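Local coordinates for carboxysome shell vertex protein CcmL (Gloeobacter violaceus, PDB 4JW0) that probably forms the pentameric vertices of the carboxysome, a polyhedral inclusion that sequesters RuBisCO, and is modelled to induce curvature in an otherwise flat hexagonal layer, at residues 7-12 and 23-28. Numbering follows the deposited sequence.
Sequences RGTVVS and KFLLLQ
Arg7 and Gly8 both stand opposite Leu26, a classic beta bulge in the antiparallel pairing of strands 2-11 and 24-30 of this OB fold. Two bonds hold it: Arg7 N donates to Leu26 O at 2.9 Å, almost straight into the end of the carbonyl (C=O...N angle 169°), while Leu26 N reaches Gly8 O from above the carbonyl plane. A bulge of this kind illustrates how one extra residue is absorbed while the pairing continues: beyond it Thr9 faces Leu25 in a non-hydrogen-bonded pair, and Thr9 CA comes within 3.3 Å of Phe24 O in a CA-H...O contact. At the far end Val10 N still donates to Phe24 O, and a water links the other two backbone atoms, donating to Val10 O and accepting from Phe24 N.

Thr9 CG2 lies on the face shared with Leu25, 3.9 Å from Leu25 CD2 and close to the ammonium end of Lys23, while its OG1 bonds to Ser86 of the second subunit. Residues 8-11 also pair with a strand of that subunit, so the contact lies beside a seam where the sheet runs on across the interface. Arg7 and Gln28 run side by side, Arg7 CG lying 3.7 Å from Gln28 CB; bends at chi2 and chi3 lead the guanidinium to Asp52 and to Asp88 of the second subunit, whereas Gln28 OE1 is bonded by Arg5. On the face shared with Leu26, Val10 CB packs 4.0 Å from Phe24 CB, and Val10 O lies in the plane of the Phe24 ring, at its edge, 3.5 Å from CD2.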
loop_
_atom_site.group_PDB
_atom_site.type_symbol
_atom_site.label_atom_id
_atom_site.label_comp_id
_atom_site.label_asym_id
_atom_site.label_seq_id
_atom_site.Cartn_x
_atom_site.Cartn_y
_atom_site.Cartn_z
ATOM N N ARG A 7 20.078 3.725 9.689
ATOM C CA ARG A 7 21.223 2.818 9.588
ATOM C C ARG A 7 22.297 3.302 8.622
ATOM O O ARG A 7 23.438 2.866 8.704
ATOM C CB ARG A 7 20.765 1.421 9.165
ATOM C CG ARG A 7 19.902 0.710 10.196
ATOM C CD ARG A 7 20.725 -0.023 11.243
ATOM N NE ARG A 7 21.552 0.870 12.058
ATOM C CZ ARG A 7 22.868 0.742 12.236
ATOM N NH1 ARG A 7 23.547 -0.243 11.657
ATOM N NH2 ARG A 7 23.515 1.612 12.999
ATOM N N GLY A 8 21.946 4.195 7.706
ATOM C CA GLY A 8 22.913 4.671 6.736
ATOM C C GLY A 8 22.297 5.486 5.624
ATOM O O GLY A 8 21.180 5.978 5.751
ATOM N N THR A 9 23.029 5.608 4.523
ATOM C CA THR A 9 22.610 6.440 3.407
ATOM C C THR A 9 22.776 5.689 2.099
ATOM O O THR A 9 23.590 4.769 1.990
ATOM C CB THR A 9 23.426 7.744 3.323
ATOM O OG1 THR A 9 24.764 7.448 2.907
ATOM C CG2 THR A 9 23.461 8.441 4.663
ATOM N N VAL A 10 21.989 6.091 1.111
ATOM C CA VAL A 10 22.068 5.521 -0.221
ATOM C C VAL A 10 22.394 6.651 -1.184
ATOM O O VAL A 10 21.761 7.710 -1.140
ATOM C CB VAL A 10 20.740 4.859 -0.623
ATOM C CG1 VAL A 10 20.779 4.418 -2.078
ATOM C CG2 VAL A 10 20.435 3.674 0.293
ATOM N N VAL A 11 23.390 6.441 -2.041
ATOM C CA VAL A 11 23.792 7.468 -2.997
ATOM C C VAL A 11 23.590 7.004 -4.432
ATOM O O VAL A 11 23.946 5.883 -4.792
ATOM C CB VAL A 11 25.263 7.878 -2.813
ATOM C CG1 VAL A 11 25.660 8.901 -3.869
ATOM C CG2 VAL A 11 25.484 8.438 -1.425
ATOM N N SER A 12 23.017 7.890 -5.238
ATOM C CA SER A 12 22.712 7.615 -6.635
ATOM C C SER A 12 23.039 8.858 -7.459
ATOM O O SER A 12 22.478 9.925 -7.223
ATOM C CB SER A 12 21.226 7.256 -6.782
ATOM O OG SER A 12 20.813 7.192 -8.142
ATOM N N LYS A 23 18.271 13.659 -0.076
ATOM C CA LYS A 23 19.087 12.745 0.704
ATOM C C LYS A 23 18.291 11.483 1.011
ATOM O O LYS A 23 17.150 11.550 1.471
ATOM C CB LYS A 23 19.546 13.408 2.001
ATOM C CG LYS A 23 20.535 12.572 2.796
ATOM C CD LYS A 23 21.012 13.303 4.040
ATOM C CE LYS A 23 21.954 12.430 4.857
ATOM N NZ LYS A 23 22.954 11.756 3.987
ATOM N N PHE A 24 18.896 10.332 0.746
ATOM C CA PHE A 24 18.230 9.051 0.951
ATOM C C PHE A 24 18.781 8.366 2.187
ATOM O O PHE A 24 19.973 8.065 2.251
ATOM C CB PHE A 24 18.439 8.132 -0.257
ATOM C CG PHE A 24 17.942 8.700 -1.559
ATOM C CD1 PHE A 24 16.589 8.937 -1.764
ATOM C CD2 PHE A 24 18.826 8.968 -2.591
ATOM C CE1 PHE A 24 16.134 9.444 -2.964
ATOM C CE2 PHE A 24 18.372 9.474 -3.796
ATOM C CZ PHE A 24 17.029 9.716 -3.981
ATOM N N LEU A 25 17.917 8.109 3.166
ATOM C CA LEU A 25 18.330 7.387 4.365
ATOM C C LEU A 25 17.817 5.959 4.351
ATOM O O LEU A 25 16.655 5.714 4.058
ATOM C CB LEU A 25 17.807 8.071 5.631
ATOM C CG LEU A 25 18.434 9.393 6.053
ATOM C CD1 LEU A 25 17.840 9.828 7.384
ATOM C CD2 LEU A 25 19.943 9.283 6.141
ATOM N N LEU A 26 18.696 5.023 4.683
ATOM C CA LEU A 26 18.301 3.647 4.906
ATOM C C LEU A 26 17.762 3.511 6.325
ATOM O O LEU A 26 18.478 3.742 7.297
ATOM C CB LEU A 26 19.495 2.717 4.704
ATOM C CG LEU A 26 19.280 1.254 5.077
ATOM C CD1 LEU A 26 18.319 0.609 4.098
ATOM C CD2 LEU A 26 20.606 0.519 5.110
ATOM N N LEU A 27 16.490 3.142 6.432
ATOM C CA LEU A 27 15.826 2.996 7.719
ATOM C C LEU A 27 15.535 1.535 8.003
ATOM O O LEU A 27 15.019 0.819 7.144
ATOM C CB LEU A 27 14.494 3.755 7.734
ATOM C CG LEU A 27 14.480 5.242 7.374
ATOM C CD1 LEU A 27 13.069 5.779 7.507
ATOM C CD2 LEU A 27 15.436 6.026 8.260
ATOM N N GLN A 28 15.849 1.099 9.217
ATOM C CA GLN A 28 15.446 -0.224 9.671
ATOM C C GLN A 28 14.170 -0.123 10.489
ATOM O O GLN A 28 14.077 0.687 11.408
ATOM C CB GLN A 28 16.548 -0.864 10.517
ATOM C CG GLN A 28 16.162 -2.215 11.074
ATOM C CD GLN A 28 17.309 -2.896 11.803
ATOM O OE1 GLN A 28 18.216 -2.240 12.312
ATOM N NE2 GLN A 28 17.270 -4.215 11.853
HETATM O O HOH W 1 21.616 10.334 -0.233
#